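Probable hydrogenase maturation factor HypB (Methanocaldococcus jannaschii, PDB 2HF9) forms a homodimer that binds guanine nucleotide, and probably hydrolyses GTP slowly to support nickel insertion into the metal centre of [NiFe] hydrogenases. Local coordinates at residues H109-D113 against L114-E118; V180-I184 against K185-N189. All coordinates share one frame; numbering follows the deposited sequence.

Contact 1 (H109-D113 against L114-E118); sequences HALED and LNLDE. With ZN (zinc ion), chain D.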
loop_
_atom_site.group_PDB
_atom_site.type_symbol
_atom_site.label_atom_id
_atom_site.label_comp_id
_atom_site.label_asym_id
_atom_site.label_seq_id
_atom_site.Cartn_x
_atom_site.Cartn_y
_atom_site.Cartn_z
ATOM N N HIS A 109 4.391 -19.013 -15.943
ATOM C CA HIS A 109 5.514 -18.792 -16.858
ATOM C C HIS A 109 6.836 -18.556 -16.135
ATOM O O HIS A 109 7.895 -18.957 -16.620
ATOM C CB HIS A 109 5.205 -17.643 -17.817
ATOM C CG HIS A 109 4.224 -18.012 -18.884
ATOM N ND1 HIS A 109 4.506 -18.952 -19.852
ATOM C CD2 HIS A 109 2.960 -17.592 -19.121
ATOM C CE1 HIS A 109 3.461 -19.089 -20.647
ATOM N NE2 HIS A 109 2.509 -18.274 -20.227
ATOM N N ALA A 110 6.771 -17.910 -14.973
ATOM C CA ALA A 110 7.957 -17.752 -14.130
ATOM C C ALA A 110 8.513 -19.122 -13.734
ATOM O O ALA A 110 9.733 -19.315 -13.706
ATOM C CB ALA A 110 7.634 -16.917 -12.899
ATOM N N LEU A 111 7.614 -20.069 -13.457
ATOM C CA LEU A 111 7.985 -21.443 -13.099
ATOM C C LEU A 111 8.797 -22.156 -14.182
ATOM O O LEU A 111 9.597 -23.039 -13.880
ATOM C CB LEU A 111 6.745 -22.276 -12.739
ATOM C CG LEU A 111 5.905 -21.860 -11.526
ATOM C CD1 LEU A 111 4.729 -22.803 -11.330
ATOM C CD2 LEU A 111 6.747 -21.793 -10.267
ATOM N N GLU A 112 8.588 -21.759 -15.436
ATOM C CA GLU A 112 9.330 -22.320 -16.569
ATOM C C GLU A 112 10.815 -21.940 -16.531
ATOM O O GLU A 112 11.654 -22.650 -17.095
ATOM C CB GLU A 112 8.684 -21.905 -17.899
ATOM C CG GLU A 112 7.263 -22.451 -18.097
ATOM C CD GLU A 112 6.493 -21.764 -19.221
ATOM O OE1 GLU A 112 6.996 -20.778 -19.802
ATOM O OE2 GLU A 112 5.370 -22.212 -19.520
ATOM N N ASP A 113 11.134 -20.839 -15.850
ATOM C CA ASP A 113 12.521 -20.377 -15.704
ATOM C C ASP A 113 13.247 -20.971 -14.487
ATOM O O ASP A 113 14.398 -20.621 -14.206
ATOM C CB ASP A 113 12.575 -18.846 -15.664
ATOM C CG ASP A 113 12.406 -18.215 -17.035
ATOM O OD1 ASP A 113 12.807 -18.837 -18.046
ATOM O OD2 ASP A 113 11.878 -17.088 -17.105
ATOM N N LEU A 114 12.570 -21.866 -13.774
ATOM C CA LEU A 114 13.140 -22.520 -12.601
ATOM C C LEU A 114 13.340 -24.018 -12.830
ATOM O O LEU A 114 12.527 -24.666 -13.491
ATOM C CB LEU A 114 12.235 -22.304 -11.380
ATOM C CG LEU A 114 12.023 -20.872 -10.866
ATOM C CD1 LEU A 114 10.912 -20.822 -9.822
ATOM C CD2 LEU A 114 13.312 -20.283 -10.305
ATOM N N ASN A 115 14.427 -24.562 -12.285
ATOM C CA ASN A 115 14.611 -26.011 -12.249
ATOM C C ASN A 115 13.964 -26.556 -10.980
ATOM O O ASN A 115 14.579 -26.569 -9.912
ATOM C CB ASN A 115 16.097 -26.389 -12.329
ATOM C CG ASN A 115 16.325 -27.897 -12.399
ATOM O OD1 ASN A 115 15.380 -28.690 -12.456
ATOM N ND2 ASN A 115 17.591 -28.297 -12.400
ATOM N N LEU A 116 12.719 -27.008 -11.111
ATOM C CA LEU A 116 11.911 -27.415 -9.958
ATOM C C LEU A 116 12.383 -28.706 -9.281
ATOM O O LEU A 116 11.970 -29.006 -8.160
ATOM C CB LEU A 116 10.429 -27.510 -10.344
ATOM C CG LEU A 116 9.778 -26.254 -10.939
ATOM C CD1 LEU A 116 8.425 -26.584 -11.552
ATOM C CD2 LEU A 116 9.646 -25.146 -9.896
ATOM N N ASP A 117 13.247 -29.463 -9.957
ATOM C CA ASP A 117 13.866 -30.647 -9.353
ATOM C C ASP A 117 15.103 -30.295 -8.530
ATOM O O ASP A 117 15.729 -31.169 -7.918
ATOM C CB ASP A 117 14.199 -31.690 -10.422
ATOM C CG ASP A 117 12.961 -32.359 -10.983
ATOM O OD1 ASP A 117 12.026 -32.658 -10.204
ATOM O OD2 ASP A 117 12.921 -32.583 -12.206
ATOM N N GLU A 118 15.454 -29.012 -8.522
ATOM C CA GLU A 118 16.533 -28.511 -7.678
ATOM C C GLU A 118 16.040 -27.416 -6.730
ATOM O O GLU A 118 16.826 -26.601 -6.241
ATOM C CB GLU A 118 17.713 -28.029 -8.528
ATOM C CG GLU A 118 18.599 -29.166 -9.059
ATOM C CD GLU A 118 19.157 -30.057 -7.951
ATOM O OE1 GLU A 118 19.822 -29.533 -7.026
ATOM O OE2 GLU A 118 18.931 -31.288 -8.007
HETATM ZN ZN ZN D . 0.523 -17.686 -21.057
#
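L111 and L114 meet where helix 104-111 gives way to a loop. The amide N of L114 donates to O of L111 over 3.2 Å. The bond is fairly straight at 157°, but the amide sits well above the carbonyl plane. It closes a type I beta turn, L111 to L114. At the ends of the two side chains, CD2 of L111 lies 4.3 Å from CD1 of L114. The same CD2 is 4.4 Å from CD2 of L116, which reaches back from the loop. L111 thus has two leucine branches beside one methyl. CB of L114 also rests 3.7 Å from O of L111.

This is a helix-to-strand connection of the P-loop NTPase fold, leading from helix 104-111 to strand 121-125 of the central parallel sheet. L114 packs on V92, A69 and L122 of three strands. L111 and L116 face L32 of helix 18-35, and L111 also touches L122.

On the exposed side, H109 binds zinc through NE2 at 2.2 Å. H105 is the other zinc ligand from this chain. The other ring nitrogen, ND1, donates to OE1 of E112 at 3.1 Å. OE1 lies in the plane of the ring, while the proton reaches it from above the carboxylate plane. With CG beside its backbone N (chi1 -74°), H109 brings ND1 to the carboxylate of E112, three residues on. Held by zinc at NE2 and by E112 at ND1, the ring has its rotation set at both nitrogens. The second-shell carboxylate would probably make NE2 a stronger donor to the metal.

Contact 2 (V180-I184 against K185-N189); sequences VGADI and KKMEN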
loop_
_atom_site.group_PDB
_atom_site.type_symbol
_atom_site.label_atom_id
_atom_site.label_comp_id
_atom_site.label_asym_id
_atom_site.label_seq_id
_atom_site.Cartn_x
_atom_site.Cartn_y
_atom_site.Cartn_z
ATOM N N VAL A 180 4.569 5.095 16.738
ATOM C CA VAL A 180 3.409 5.446 15.903
ATOM C C VAL A 180 2.098 5.465 16.687
ATOM O O VAL A 180 1.059 5.884 16.163
ATOM C CB VAL A 180 3.238 4.485 14.685
ATOM C CG1 VAL A 180 4.295 4.754 13.637
ATOM C CG2 VAL A 180 3.266 3.023 15.125
ATOM N N GLY A 181 2.145 5.002 17.932
ATOM C CA GLY A 181 0.955 4.922 18.777
ATOM C C GLY A 181 0.059 3.746 18.429
ATOM O O GLY A 181 -1.147 3.787 18.680
ATOM N N ALA A 182 0.652 2.697 17.856
ATOM C CA ALA A 182 -0.092 1.500 17.457
ATOM C C ALA A 182 -0.223 0.511 18.610
ATOM O O ALA A 182 0.741 0.249 19.325
ATOM C CB ALA A 182 0.569 0.834 16.258
ATOM N N ASP A 183 -1.428 -0.032 18.776
ATOM C CA ASP A 183 -1.716 -1.013 19.818
ATOM C C ASP A 183 -1.598 -2.400 19.200
ATOM O O ASP A 183 -2.501 -2.837 18.489
ATOM C CB ASP A 183 -3.127 -0.778 20.380
ATOM C CG ASP A 183 -3.459 -1.672 21.580
ATOM O OD1 ASP A 183 -2.812 -2.722 21.780
ATOM O OD2 ASP A 183 -4.398 -1.318 22.329
ATOM N N ILE A 184 -0.480 -3.078 19.463
ATOM C CA ILE A 184 -0.204 -4.378 18.830
ATOM C C ILE A 184 -1.142 -5.486 19.318
ATOM O O ILE A 184 -1.479 -6.391 18.556
ATOM C CB ILE A 184 1.287 -4.822 18.946
ATOM C CG1 ILE A 184 1.703 -5.067 20.405
ATOM C CG2 ILE A 184 2.204 -3.813 18.256
ATOM C CD1 ILE A 184 3.074 -5.715 20.558
ATOM N N LYS A 185 -1.562 -5.394 20.580
ATOM C CA LYS A 185 -2.529 -6.328 21.153
ATOM C C LYS A 185 -3.882 -6.212 20.452
ATOM O O LYS A 185 -4.529 -7.221 20.183
ATOM C CB LYS A 185 -2.676 -6.115 22.665
ATOM C CG LYS A 185 -1.420 -6.445 23.464
ATOM C CD LYS A 185 -1.744 -6.655 24.942
ATOM C CE LYS A 185 -0.546 -7.186 25.719
ATOM N NZ LYS A 185 -0.066 -8.506 25.217
ATOM N N LYS A 186 -4.293 -4.979 20.152
ATOM C CA LYS A 186 -5.490 -4.728 19.348
ATOM C C LYS A 186 -5.360 -5.351 17.957
ATOM O O LYS A 186 -6.268 -6.038 17.494
ATOM C CB LYS A 186 -5.768 -3.225 19.221
ATOM C CG LYS A 186 -6.961 -2.885 18.321
ATOM C CD LYS A 186 -6.956 -1.424 17.909
ATOM C CE LYS A 186 -8.095 -1.109 16.945
ATOM N NZ LYS A 186 -7.893 -1.697 15.586
ATOM N N MET A 187 -4.228 -5.106 17.297
ATOM C CA MET A 187 -4.006 -5.622 15.943
ATOM C C MET A 187 -4.040 -7.149 15.923
ATOM O O MET A 187 -4.639 -7.747 15.032
ATOM C CB MET A 187 -2.681 -5.113 15.374
ATOM C CG MET A 187 -2.628 -3.609 15.204
ATOM S SD MET A 187 -1.036 -3.010 14.586
ATOM C CE MET A 187 -1.128 -3.468 12.853
ATOM N N GLU A 188 -3.401 -7.765 16.915
ATOM C CA GLU A 188 -3.363 -9.220 17.032
ATOM C C GLU A 188 -4.770 -9.802 17.201
ATOM O O GLU A 188 -5.103 -10.821 16.587
ATOM C CB GLU A 188 -2.457 -9.635 18.190
ATOM C CG GLU A 188 -2.307 -11.137 18.367
ATOM C CD GLU A 188 -1.489 -11.505 19.588
ATOM O OE1 GLU A 188 -1.460 -10.707 20.554
ATOM O OE2 GLU A 188 -0.887 -12.600 19.587
ATOM N N ASN A 189 -5.583 -9.147 18.030
ATOM C CA ASN A 189 -6.987 -9.532 18.205
ATOM C C ASN A 189 -7.836 -9.301 16.960
ATOM O O ASN A 189 -8.683 -10.131 16.624
ATOM C CB ASN A 189 -7.600 -8.831 19.419
ATOM C CG ASN A 189 -7.242 -9.515 20.713
ATOM O OD1 ASN A 189 -7.308 -10.741 20.813
ATOM N ND2 ASN A 189 -6.850 -8.737 21.708
#
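An N-cap opens helix 184-194, just after a Schellman motif ends helix 177-180 with G181 as the C-prime residue. The two helix ends are therefore joined by a very short link, close to the guanine nucleotide. V180 belongs to the nucleotide pocket, where O of V180 and O3' of the nucleotide form a weak hydrogen bond.

D183 is the capping residue. Its OD1 accepts from N of K186 at 3.2 Å, with an N-H...O angle of 163°. The amide approaches from far above the carboxylate plane, 74° out of it. CG of D183 stands anti to the backbone N (chi1 -174°), which swings the carboxylate over the first turn of the helix. The side chains of D183 and K186 cross at about a right angle, with CG of D183 3.6 Å from CB of K186. A negative group at this end would probably interact well with the helix dipole.

The backbone continues the helix from the same residue. O of D183 accepts from N of M187 at 3.1 Å, in the carbonyl plane. O of I184 then takes N of E188 at 2.9 Å. D183 thus caps with its side chain and starts the helical bonding with its main chain. Its own N donates to D153.

The far end of K186 turns from the cap. NZ makes salt bridges to D190, E157 and D154. M187 packs on D153 and I156, and its SD reaches 4.5 Å from CB of A182.

Contact 1 and contact 2 belong to the same nucleotide-binding domain but lie on opposite sides of the chain's centre. Their centres are 40 Å apart and their nearest atoms about 30 Å, so they do not touch. Both are local, contact 1 at the C-terminal end of helix 104-111 and contact 2 at the N-terminal end of helix 184-194. Contact 1 carries one of the zinc ligands. Contact 2 borders the nucleotide, with the side chain of A182 about 6 Å from it and that of K186 about 13 Å from a magnesium ion. V180 of contact 2 also packs on L176 of the second subunit, while no other chain of the assembly touches contact 1.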